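Putative Vgr protein (Escherichia coli, PDB 3WIT) forms the C-terminal triple-stranded beta-helical part of the VgrG1 spike, a trimeric component of the type VI secretion system that probably helps pierce target membranes. Local coordinates at the interface of chains A and B. Residues are numbered along the deposited sequence; one frame, centred on the assembly and turned at random. Chains: chain A/B, Putative Vgr protein.

All four contacts follow the A-B boundary of the three-chain beta-helix. Contacts 1 and 4, about 5 Å apart between C-alpha centres, share A:Val34 and B:Leu41, contact 1 on the core side and contact 4 at the turn after strand 28-34. Contact 3 is about 7 Å from contact 1 and 8 Å from contact 4; B:Leu41 belongs to all three, and A:Ser37 links contacts 3 and 4. Contact 2 lies about 9 Å beyond contact 3, joined through A:Leu48, and 16 Å from contact 1. One apolar seam thus continues, while a hydrogen bond and a poorly modelled salt bridge appear in contact 4.

Contact 1: the interface of chains A and B. Residues chain A 3-4, 32-34; chain B 29-30, 41.
A:Val34 and B:Ile30 run past each other in opposite directions, each lying alongside the other where two chains of the VgrG triple-stranded beta-helix meet. The touching branch of the valine is CG2, 3.7 Å from the terminal methyl CD1 of B:Ile30, and CG1 of the isoleucine lies equally near that valine branch. In A:Val34 CG1 is opposite the backbone N (chi1 176°), which leaves CG2 beside that N and directed toward chain B. The longer branch of B:Ile30 is stretched out (chi2 165°), and its CD1 reaches over the backbone of strand 28-34 of chain A to lie 3.5 Å from the amide N of A:Ala33. The side chain of A:Ala33 points to the other face of the strand, and its backbone, not its CB, meets the methyl. A:Leu32 meets this methyl with its CB, at 3.9 Å. B:Leu41, from strand 37-42, comes in beside B:Ile30: its CD2 lies 3.5 Å from the carbonyl O of A:Leu32, and its CB faces A:Val34 CG2 at 4.0 Å. Beta-branched valine and isoleucine favour extended strands and give compact apolar surfaces, whereas leucine carries its fork one carbon farther out. B:Glu29 directs its carboxylate away from chain A.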
ATOM      1  N   ILE A   3       1.250   1.551  17.504  1.00 44.82           N
ATOM      2  CA  ILE A   3       2.438   2.412  17.428  1.00 47.45           C
ATOM      3  C   ILE A   3       2.341   3.257  16.175  1.00 44.81           C
ATOM      4  O   ILE A   3       2.113   2.716  15.114  1.00 42.47           O
ATOM      5  CB  ILE A   3       3.718   1.557  17.251  1.00 59.57           C
ATOM      6  CG1 ILE A   3       4.089   0.832  18.535  1.00 64.55           C
ATOM      7  CG2 ILE A   3       4.883   2.410  16.793  1.00 64.72           C
ATOM      8  CD1 ILE A   3       5.332  -0.013  18.394  1.00 70.83           C
ATOM      9  N   ALA A   4       2.523   4.576  16.262  1.00 35.05           N
ATOM     10  CA  ALA A   4       2.697   5.354  15.040  1.00 37.92           C
ATOM     11  C   ALA A   4       3.878   6.259  15.335  1.00 46.82           C
ATOM     12  O   ALA A   4       3.834   7.006  16.318  1.00 47.78           O
ATOM     13  CB  ALA A   4       1.472   6.176  14.750  1.00 41.69           C
ATOM     14  N   LEU A  32       3.794   2.411  11.207  1.00 30.89           N
ATOM     15  CA  LEU A  32       2.398   2.492  11.636  1.00 32.50           C
ATOM     16  C   LEU A  32       1.994   1.058  11.946  1.00 35.38           C
ATOM     17  O   LEU A  32       2.068   0.202  11.078  1.00 36.40           O
ATOM     18  CB  LEU A  32       1.521   2.988  10.506  1.00 31.54           C
ATOM     19  CG  LEU A  32       1.873   4.349   9.918  1.00 37.16           C
ATOM     20  CD1 LEU A  32       0.942   4.680   8.746  1.00 37.28           C
ATOM     21  CD2 LEU A  32       1.726   5.340  11.038  1.00 33.38           C
ATOM     22  N   ALA A  33       1.565   0.789  13.164  1.00 35.44           N
ATOM     23  CA  ALA A  33       1.219  -0.567  13.548  1.00 36.84           C
ATOM     24  C   ALA A  33      -0.029  -0.615  14.444  1.00 38.02           C
ATOM     25  O   ALA A  33      -0.175   0.166  15.393  1.00 37.22           O
ATOM     26  CB  ALA A  33       2.408  -1.215  14.249  1.00 40.59           C
ATOM     27  N   VAL A  34      -0.932  -1.538  14.126  1.00 32.80           N
ATOM     28  CA  VAL A  34      -2.029  -1.861  14.996  1.00 32.40           C
ATOM     29  C   VAL A  34      -2.001  -3.396  15.108  1.00 38.86           C
ATOM     30  O   VAL A  34      -2.171  -4.089  14.101  1.00 37.14           O
ATOM     31  CB  VAL A  34      -3.374  -1.382  14.372  1.00 34.06           C
ATOM     32  CG1 VAL A  34      -4.514  -1.814  15.242  1.00 35.78           C
ATOM     33  CG2 VAL A  34      -3.394   0.155  14.218  1.00 36.55           C
TER
ATOM     34  N   GLU B  29      -6.946   1.827  16.016  1.00 36.65           N
ATOM     35  CA  GLU B  29      -7.041   2.121  14.600  1.00 34.10           C
ATOM     36  C   GLU B  29      -6.043   3.202  14.277  1.00 31.44           C
ATOM     37  O   GLU B  29      -5.799   4.058  15.131  1.00 34.75           O
ATOM     38  CB  GLU B  29      -8.447   2.623  14.321  1.00 42.85           C
ATOM     39  CG  GLU B  29      -8.706   2.998  12.889  1.00 54.69           C
ATOM     40  CD  GLU B  29     -10.196   3.209  12.628  1.00 73.19           C
ATOM     41  OE1 GLU B  29     -10.576   3.460  11.453  1.00 78.62           O
ATOM     42  OE2 GLU B  29     -10.977   3.118  13.610  1.00 73.92           O
ATOM     43  N   ILE B  30      -5.465   3.150  13.082  1.00 33.01           N
ATOM     44  CA  ILE B  30      -4.706   4.292  12.546  1.00 31.69           C
ATOM     45  C   ILE B  30      -5.412   4.641  11.245  1.00 38.02           C
ATOM     46  O   ILE B  30      -5.744   3.735  10.461  1.00 36.82           O
ATOM     47  CB  ILE B  30      -3.267   3.892  12.227  1.00 32.78           C
ATOM     48  CG1 ILE B  30      -2.486   3.701  13.508  1.00 33.01           C
ATOM     49  CG2 ILE B  30      -2.582   4.976  11.335  1.00 34.16           C
ATOM     50  CD1 ILE B  30      -1.165   2.953  13.319  1.00 36.12           C
ATOM     51  N   LEU B  41      -5.545   1.165   9.227  1.00 34.13           N
ATOM     52  CA  LEU B  41      -5.006  -0.049   9.822  1.00 34.48           C
ATOM     53  C   LEU B  41      -5.827  -0.382  11.049  1.00 35.12           C
ATOM     54  O   LEU B  41      -6.102   0.498  11.890  1.00 34.62           O
ATOM     55  CB  LEU B  41      -3.533   0.146  10.223  1.00 34.26           C
ATOM     56  CG  LEU B  41      -2.492   0.520   9.165  1.00 34.12           C
ATOM     57  CD1 LEU B  41      -2.386   2.017   8.976  1.00 33.48           C
ATOM     58  CD2 LEU B  41      -1.136  -0.048   9.619  1.00 34.25           C
TER

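Contact 2: the interface of chains A and B. Residues chain A 48, 54-56, 65-66; chain B 56, 58, 63.
B:Ile63 presses its long branch into chain A between strands 54-59 and 62-66, part of the apolar interior of the triple-stranded beta-helix at the C-terminal end of VgrG. Among the carbon contacts, the methyl CG2 of A:Thr54 lies 3.5 Å from B:Ile63 CG1, the two side chains passing in opposite directions. That methyl is opposite the threonine's backbone N, with OG1 beside the N (chi1 -62°), a choice that offers the apolar arm of a two-faced residue to chain B. A:Ile65 uses its short branch, CG2, against B:Ile63 CD1 at 3.5 Å, while A:Ile56 approaches the same methyl with CG1 at 3.8 Å. Isoleucine suits such positions because its two arms can fill different directions from one strand. A:Ile56 also meets B:Leu58, the two side chains lying roughly at right angles, with A:Ile56 CD1 4.1 Å from B:Leu58 CD2. Both methyls of B:Leu58 lie near A:Ile56 CD1, and CD2 also reaches A:Thr54 CG2. B:Ile56 is a more distant neighbour of A:Ile56. A second kind of contact sets methyls against main-chain carbonyls. B:Leu58 CD2 is 4.0 Å from A:Leu48 O, and B:Ile63 CD1 sits 3.4 Å from A:Val66 O.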
ATOM      1  N   LEU A  48       4.147  -3.545   3.803  1.00 31.65           N
ATOM      2  CA  LEU A  48       2.822  -3.589   4.377  1.00 33.80           C
ATOM      3  C   LEU A  48       2.542  -5.044   4.678  1.00 37.71           C
ATOM      4  O   LEU A  48       2.744  -5.905   3.812  1.00 36.38           O
ATOM      5  CB  LEU A  48       1.795  -3.048   3.374  1.00 28.97           C
ATOM      6  CG  LEU A  48       2.020  -1.657   2.745  1.00 30.21           C
ATOM      7  CD1 LEU A  48       2.774  -1.714   1.421  1.00 32.20           C
ATOM      8  CD2 LEU A  48       0.678  -0.953   2.509  1.00 35.18           C
ATOM      9  N   THR A  54       0.740 -12.416   5.024  1.00 37.15           N
ATOM     10  CA  THR A  54       0.231 -11.494   4.010  1.00 35.13           C
ATOM     11  C   THR A  54       1.200 -10.334   3.952  1.00 38.40           C
ATOM     12  O   THR A  54       1.354  -9.609   4.955  1.00 37.74           O
ATOM     13  CB  THR A  54      -1.141 -10.967   4.421  1.00 37.93           C
ATOM     14  OG1 THR A  54      -2.065 -12.067   4.523  1.00 38.77           O
ATOM     15  CG2 THR A  54      -1.650  -9.913   3.416  1.00 34.40           C
ATOM     16  N   VAL A  55       1.877 -10.147   2.818  1.00 35.96           N
ATOM     17  CA  VAL A  55       2.903  -9.088   2.733  1.00 33.24           C
ATOM     18  C   VAL A  55       3.004  -8.453   1.361  1.00 37.05           C
ATOM     19  O   VAL A  55       3.053  -9.159   0.357  1.00 38.94           O
ATOM     20  CB  VAL A  55       4.328  -9.637   3.002  1.00 41.89           C
ATOM     21  CG1 VAL A  55       5.333  -8.495   2.975  1.00 45.94           C
ATOM     22  CG2 VAL A  55       4.427 -10.387   4.314  1.00 42.61           C
ATOM     23  N   ILE A  56       3.031  -7.128   1.306  1.00 35.14           N
ATOM     24  CA  ILE A  56       3.462  -6.432   0.101  1.00 32.81           C
ATOM     25  C   ILE A  56       4.748  -5.697   0.434  1.00 39.14           C
ATOM     26  O   ILE A  56       4.782  -4.881   1.358  1.00 34.91           O
ATOM     27  CB  ILE A  56       2.416  -5.437  -0.387  1.00 31.13           C
ATOM     28  CG1 ILE A  56       1.144  -6.189  -0.769  1.00 32.52           C
ATOM     29  CG2 ILE A  56       2.959  -4.618  -1.583  1.00 35.60           C
ATOM     30  CD1 ILE A  56      -0.011  -5.297  -1.108  1.00 35.97           C
ATOM     31  N   ILE A  65       4.316  -9.466  -3.716  1.00 32.65           N
ATOM     32  CA  ILE A  65       2.972  -9.491  -3.128  1.00 35.16           C
ATOM     33  C   ILE A  65       2.728 -10.959  -2.807  1.00 38.15           C
ATOM     34  O   ILE A  65       2.877 -11.787  -3.695  1.00 37.48           O
ATOM     35  CB  ILE A  65       1.907  -9.025  -4.146  1.00 31.69           C
ATOM     36  CG1 ILE A  65       2.163  -7.572  -4.542  1.00 33.71           C
ATOM     37  CG2 ILE A  65       0.469  -9.193  -3.582  1.00 32.17           C
ATOM     38  CD1 ILE A  65       1.316  -7.067  -5.680  1.00 36.04           C
ATOM     39  N   VAL A  66       2.420 -11.294  -1.545  1.00 35.27           N
ATOM     40  CA  VAL A  66       2.090 -12.685  -1.149  1.00 31.14           C
ATOM     41  C   VAL A  66       0.876 -12.652  -0.190  1.00 37.91           C
ATOM     42  O   VAL A  66       0.748 -11.743   0.643  1.00 35.70           O
ATOM     43  CB  VAL A  66       3.244 -13.436  -0.460  1.00 40.79           C
ATOM     44  CG1 VAL A  66       4.431 -13.597  -1.383  1.00 48.27           C
ATOM     45  CG2 VAL A  66       3.689 -12.707   0.777  1.00 50.06           C
TER
ATOM     46  N   ILE B  56      -7.327  -1.745  -2.230  1.00 35.14           N
ATOM     47  CA  ILE B  56      -6.456  -2.858  -1.875  1.00 32.81           C
ATOM     48  C   ILE B  56      -6.701  -3.179  -0.411  1.00 39.14           C
ATOM     49  O   ILE B  56      -6.557  -2.312   0.454  1.00 34.91           O
ATOM     50  CB  ILE B  56      -4.986  -2.520  -2.084  1.00 31.13           C
ATOM     51  CG1 ILE B  56      -4.736  -2.249  -3.566  1.00 32.52           C
ATOM     52  CG2 ILE B  56      -4.084  -3.667  -1.570  1.00 35.60           C
ATOM     53  CD1 ILE B  56      -3.358  -1.744  -3.868  1.00 35.97           C
ATOM     54  N   LEU B  58      -5.718  -5.888   2.719  1.00 35.40           N
ATOM     55  CA  LEU B  58      -4.860  -6.944   3.234  1.00 31.90           C
ATOM     56  C   LEU B  58      -5.449  -7.451   4.537  1.00 35.83           C
ATOM     57  O   LEU B  58      -5.797  -6.645   5.425  1.00 34.43           O
ATOM     58  CB  LEU B  58      -3.463  -6.368   3.511  1.00 30.38           C
ATOM     59  CG  LEU B  58      -2.566  -5.938   2.341  1.00 33.19           C
ATOM     60  CD1 LEU B  58      -2.932  -4.576   1.803  1.00 36.20           C
ATOM     61  CD2 LEU B  58      -1.111  -5.932   2.835  1.00 37.07           C
ATOM     62  N   ILE B  63      -5.127 -11.069   0.151  1.00 32.83           N
ATOM     63  CA  ILE B  63      -5.096  -9.712  -0.369  1.00 29.32           C
ATOM     64  C   ILE B  63      -6.137  -9.650  -1.464  1.00 37.72           C
ATOM     65  O   ILE B  63      -6.243 -10.584  -2.283  1.00 36.39           O
ATOM     66  CB  ILE B  63      -3.699  -9.393  -0.996  1.00 32.63           C
ATOM     67  CG1 ILE B  63      -2.611  -9.440   0.069  1.00 36.89           C
ATOM     68  CG2 ILE B  63      -3.686  -8.030  -1.679  1.00 33.03           C
ATOM     69  CD1 ILE B  63      -1.185  -9.223  -0.462  1.00 39.33           C
TER

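Contact 3: the interface of chains A and B. Residues chain A 37-39, 48-49; chain B 39, 41, 46.
A:Ile39 and B:Ile46 cross at a slant in the apolar core of the VgrG beta-helix, where strands 37-42 and 45-50 of neighbouring chains come together. The tight part surrounds CD1 of B:Ile46. This methyl, B:Ile46 CD1, lies 3.4 Å from A:Lys38 O and 3.6 Å from A:Gln49 O, both main-chain carbonyls, so it spans two adjacent strands of chain A. An outstretched long branch (chi2 177°) carries it there, while CG1 behind it lies 3.9 Å from CB of A:Ser37. Serine's small side chain lets the isoleucine come close to the strand. A:Ile39 meets the methyl with its CG1 at 3.9 Å and directs its own CD1 toward the short branch, CG2, of B:Ile39. The same residue in two chains thus uses unlike branches, as expected where chains are related by something other than a two-fold. B:Leu41 adds CD2 on this side, 3.8 Å from A:Ser37 O. Within the core A:Leu48 stands farther from B:Ile46, its CB 4.4 Å from CD1. The looser part lies outward. A:Lys38 and A:Gln49 offer their backbone to chain B, but their long polar side chains extend from the opposite face of the strands, away from the core. Such residues suit an outward face likely to meet solvent.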
ATOM      1  N   SER A  37      -1.020  -5.730  12.064  1.00 37.29           N
ATOM      2  CA  SER A  37      -1.071  -4.986  10.812  1.00 33.64           C
ATOM      3  C   SER A  37      -0.065  -3.845  10.873  1.00 34.60           C
ATOM      4  O   SER A  37      -0.113  -3.022  11.797  1.00 37.83           O
ATOM      5  CB  SER A  37      -2.478  -4.434  10.586  1.00 34.38           C
ATOM      6  OG  SER A  37      -3.464  -5.377  11.000  1.00 40.77           O
ATOM      7  N   LYS A  38       0.846  -3.794   9.905  1.00 33.21           N
ATOM      8  CA  LYS A  38       1.953  -2.832   9.955  1.00 33.46           C
ATOM      9  C   LYS A  38       2.263  -2.285   8.593  1.00 34.24           C
ATOM     10  O   LYS A  38       2.193  -3.012   7.598  1.00 34.82           O
ATOM     11  CB  LYS A  38       3.227  -3.510  10.474  1.00 34.83           C
ATOM     12  CG  LYS A  38       3.137  -4.104  11.844  1.00 51.69           C
ATOM     13  CD  LYS A  38       4.530  -4.567  12.274  1.00 58.06           C
ATOM     14  CE  LYS A  38       4.570  -4.951  13.740  1.00 68.42           C
ATOM     15  NZ  LYS A  38       3.651  -6.078  14.057  1.00 71.70           N
ATOM     16  N   ILE A  39       2.609  -0.998   8.552  1.00 33.52           N
ATOM     17  CA  ILE A  39       3.241  -0.383   7.396  1.00 32.64           C
ATOM     18  C   ILE A  39       4.553   0.241   7.890  1.00 38.32           C
ATOM     19  O   ILE A  39       4.557   0.994   8.884  1.00 34.17           O
ATOM     20  CB  ILE A  39       2.376   0.710   6.756  1.00 35.52           C
ATOM     21  CG1 ILE A  39       1.118   0.118   6.139  1.00 31.15           C
ATOM     22  CG2 ILE A  39       3.167   1.424   5.644  1.00 33.46           C
ATOM     23  CD1 ILE A  39       0.093   1.183   5.669  1.00 33.11           C
ATOM     24  N   LEU A  48       4.147  -3.545   3.803  1.00 31.65           N
ATOM     25  CA  LEU A  48       2.822  -3.589   4.377  1.00 33.80           C
ATOM     26  C   LEU A  48       2.542  -5.044   4.678  1.00 37.71           C
ATOM     27  O   LEU A  48       2.744  -5.905   3.812  1.00 36.38           O
ATOM     28  CB  LEU A  48       1.795  -3.048   3.374  1.00 28.97           C
ATOM     29  CG  LEU A  48       2.020  -1.657   2.745  1.00 30.21           C
ATOM     30  CD1 LEU A  48       2.774  -1.714   1.421  1.00 32.20           C
ATOM     31  CD2 LEU A  48       0.678  -0.953   2.509  1.00 35.18           C
ATOM     32  N   GLN A  49       2.090  -5.343   5.896  1.00 35.82           N
ATOM     33  CA  GLN A  49       1.828  -6.730   6.246  1.00 31.60           C
ATOM     34  C   GLN A  49       0.759  -6.866   7.276  1.00 36.52           C
ATOM     35  O   GLN A  49       0.515  -5.956   8.083  1.00 37.13           O
ATOM     36  CB  GLN A  49       3.076  -7.420   6.777  1.00 38.88           C
ATOM     37  CG  GLN A  49       3.663  -6.753   7.970  1.00 47.79           C
ATOM     38  CD  GLN A  49       5.005  -7.354   8.321  1.00 60.47           C
ATOM     39  OE1 GLN A  49       6.011  -6.648   8.398  1.00 63.50           O
ATOM     40  NE2 GLN A  49       5.033  -8.675   8.507  1.00 57.69           N
TER
ATOM     41  N   ILE B  39      -6.049   5.391   3.910  1.00 33.52           N
ATOM     42  CA  ILE B  39      -5.359   4.195   4.363  1.00 32.64           C
ATOM     43  C   ILE B  39      -5.774   3.973   5.824  1.00 38.32           C
ATOM     44  O   ILE B  39      -5.694   4.904   6.650  1.00 34.17           O
ATOM     45  CB  ILE B  39      -3.832   4.324   4.291  1.00 35.52           C
ATOM     46  CG1 ILE B  39      -3.361   4.420   2.847  1.00 31.15           C
ATOM     47  CG2 ILE B  39      -3.168   3.091   4.931  1.00 33.46           C
ATOM     48  CD1 ILE B  39      -1.858   4.773   2.704  1.00 33.11           C
ATOM     49  N   LEU B  41      -5.545   1.165   9.227  1.00 34.13           N
ATOM     50  CA  LEU B  41      -5.006  -0.049   9.822  1.00 34.48           C
ATOM     51  C   LEU B  41      -5.827  -0.382  11.049  1.00 35.12           C
ATOM     52  O   LEU B  41      -6.102   0.498  11.890  1.00 34.62           O
ATOM     53  CB  LEU B  41      -3.533   0.146  10.223  1.00 34.26           C
ATOM     54  CG  LEU B  41      -2.492   0.520   9.165  1.00 34.12           C
ATOM     55  CD1 LEU B  41      -2.386   2.017   8.976  1.00 33.48           C
ATOM     56  CD2 LEU B  41      -1.136  -0.048   9.619  1.00 34.25           C
ATOM     57  N   ILE B  46      -5.361  -4.077   6.738  1.00 33.32           N
ATOM     58  CA  ILE B  46      -5.031  -2.779   6.174  1.00 31.34           C
ATOM     59  C   ILE B  46      -5.900  -2.570   4.950  1.00 39.48           C
ATOM     60  O   ILE B  46      -6.090  -3.486   4.144  1.00 35.69           O
ATOM     61  CB  ILE B  46      -3.547  -2.722   5.761  1.00 30.04           C
ATOM     62  CG1 ILE B  46      -2.657  -2.996   6.978  1.00 34.16           C
ATOM     63  CG2 ILE B  46      -3.233  -1.382   5.053  1.00 35.14           C
ATOM     64  CD1 ILE B  46      -1.109  -3.034   6.677  1.00 38.06           C
TER

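Contact 4: the interface of chains A and B. Residues chain A 2, 34-35, 37; chain B 28, 41-43.
A:Glu35 bends back at its second torsion (chi2 -104°) and meets the extended B:Lys28; the two side chains lie roughly at right angles. In A:Ser37 OG lies beside the backbone N, opposite the carbonyl carbon (chi1 -39°), which directs the hydroxyl at B:Thr42. A:Ser37 OG donates a hydrogen bond of 2.7 Å to B:Thr42 O, arriving almost in line with the C=O bond (167°). A short hydroxyl arm suits a site where the partner's backbone carbonyl comes near the strand. The charged ends of the first pair, OE1 of the carboxylate and NZ of the lysine, form a salt bridge, although the modelled separation is too short to be trusted. Lysine suits the place because its long methylene chain offers apolar surface before the charge: CB packs on A:Val34 CG1 at 3.8 Å and on CG2 of A:Thr2 at 3.9 Å. The glutamate is also supported by B:Pro43, whose ring carbon CB lies 3.7 Å from A:Glu35 CG. A:Val34 uses its other methyl, CG1, against the turn, 3.8 Å from CD of the same proline. The rigid ring gives these neighbours a firm apolar surface. The site occupies the turn between strands 28-34 and 37-42 of chain A, facing the end of strand 37-42 in chain B.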
ATOM      1  N   THR A   2      -0.574  -0.596  19.718  1.00 51.69           N
ATOM      2  CA  THR A   2      -0.550   0.301  18.559  1.00 49.15           C
ATOM      3  C   THR A   2       0.617   1.292  18.644  1.00 45.67           C
ATOM      4  O   THR A   2       0.937   1.790  19.717  1.00 45.38           O
ATOM      5  CB  THR A   2      -1.859   1.087  18.369  1.00 55.17           C
ATOM      6  OG1 THR A   2      -2.127   1.862  19.541  1.00 71.62           O
ATOM      7  CG2 THR A   2      -3.018   0.151  18.144  1.00 56.81           C
ATOM      8  N   VAL A  34      -0.932  -1.538  14.126  1.00 32.80           N
ATOM      9  CA  VAL A  34      -2.029  -1.861  14.996  1.00 32.40           C
ATOM     10  C   VAL A  34      -2.001  -3.396  15.108  1.00 38.86           C
ATOM     11  O   VAL A  34      -2.171  -4.089  14.101  1.00 37.14           O
ATOM     12  CB  VAL A  34      -3.374  -1.382  14.372  1.00 34.06           C
ATOM     13  CG1 VAL A  34      -4.514  -1.814  15.242  1.00 35.78           C
ATOM     14  CG2 VAL A  34      -3.394   0.155  14.218  1.00 36.55           C
ATOM     15  N   GLU A  35      -1.738  -3.921  16.294  1.00 39.02           N
ATOM     16  CA  GLU A  35      -1.464  -5.368  16.470  1.00 46.49           C
ATOM     17  C   GLU A  35      -0.569  -5.910  15.359  1.00 44.40           C
ATOM     18  O   GLU A  35       0.556  -5.442  15.183  1.00 46.01           O
ATOM     19  CB  GLU A  35      -2.747  -6.184  16.480  1.00 47.38           C
ATOM     20  CG  GLU A  35      -3.907  -5.448  17.056  1.00 60.27           C
ATOM     21  CD  GLU A  35      -4.227  -5.904  18.429  1.00 75.05           C
ATOM     22  OE1 GLU A  35      -3.516  -5.472  19.364  1.00 83.20           O
ATOM     23  OE2 GLU A  35      -5.182  -6.698  18.576  1.00 78.76           O
ATOM     24  N   SER A  37      -1.020  -5.730  12.064  1.00 37.29           N
ATOM     25  CA  SER A  37      -1.071  -4.986  10.812  1.00 33.64           C
ATOM     26  C   SER A  37      -0.065  -3.845  10.873  1.00 34.60           C
ATOM     27  O   SER A  37      -0.113  -3.022  11.797  1.00 37.83           O
ATOM     28  CB  SER A  37      -2.478  -4.434  10.586  1.00 34.38           C
ATOM     29  OG  SER A  37      -3.464  -5.377  11.000  1.00 40.77           O
TER
ATOM     30  N   LYS B  28      -8.835   0.429  18.331  1.00 55.15           N
ATOM     31  CA  LYS B  28      -7.418   0.422  17.936  1.00 43.34           C
ATOM     32  C   LYS B  28      -7.390   0.655  16.444  1.00 45.75           C
ATOM     33  O   LYS B  28      -7.755  -0.222  15.655  1.00 43.31           O
ATOM     34  CB  LYS B  28      -6.760  -0.935  18.172  1.00 49.26           C
ATOM     35  CG  LYS B  28      -6.762  -1.455  19.596  1.00 56.03           C
ATOM     36  CD  LYS B  28      -5.944  -2.754  19.632  1.00 59.40           C
ATOM     37  CE  LYS B  28      -5.656  -3.238  21.039  1.00 66.75           C
ATOM     38  NZ  LYS B  28      -4.503  -4.180  21.022  1.00 69.71           N
ATOM     39  N   LEU B  41      -5.545   1.165   9.227  1.00 34.13           N
ATOM     40  CA  LEU B  41      -5.006  -0.049   9.822  1.00 34.48           C
ATOM     41  C   LEU B  41      -5.827  -0.382  11.049  1.00 35.12           C
ATOM     42  O   LEU B  41      -6.102   0.498  11.890  1.00 34.62           O
ATOM     43  CB  LEU B  41      -3.533   0.146  10.223  1.00 34.26           C
ATOM     44  CG  LEU B  41      -2.492   0.520   9.165  1.00 34.12           C
ATOM     45  CD1 LEU B  41      -2.386   2.017   8.976  1.00 33.48           C
ATOM     46  CD2 LEU B  41      -1.136  -0.048   9.619  1.00 34.25           C
ATOM     47  N   THR B  42      -6.224  -1.651  11.172  1.00 34.78           N
ATOM     48  CA  THR B  42      -6.977  -2.104  12.329  1.00 37.08           C
ATOM     49  C   THR B  42      -6.438  -3.494  12.716  1.00 36.14           C
ATOM     50  O   THR B  42      -5.592  -4.042  12.020  1.00 38.36           O
ATOM     51  CB  THR B  42      -8.472  -2.229  11.981  1.00 47.71           C
ATOM     52  OG1 THR B  42      -8.631  -3.102  10.846  1.00 52.78           O
ATOM     53  CG2 THR B  42      -9.082  -0.857  11.678  1.00 46.45           C
ATOM     54  N   PRO B  43      -6.950  -4.083  13.791  1.00 36.80           N
ATOM     55  CA  PRO B  43      -6.451  -5.430  14.058  1.00 40.39           C
ATOM     56  C   PRO B  43      -6.832  -6.429  12.943  1.00 45.45           C
ATOM     57  O   PRO B  43      -6.228  -7.487  12.864  1.00 44.71           O
ATOM     58  CB  PRO B  43      -7.135  -5.771  15.359  1.00 45.33           C
ATOM     59  CG  PRO B  43      -7.341  -4.467  16.011  1.00 41.57           C
ATOM     60  CD  PRO B  43      -7.794  -3.608  14.897  1.00 35.49           C
TER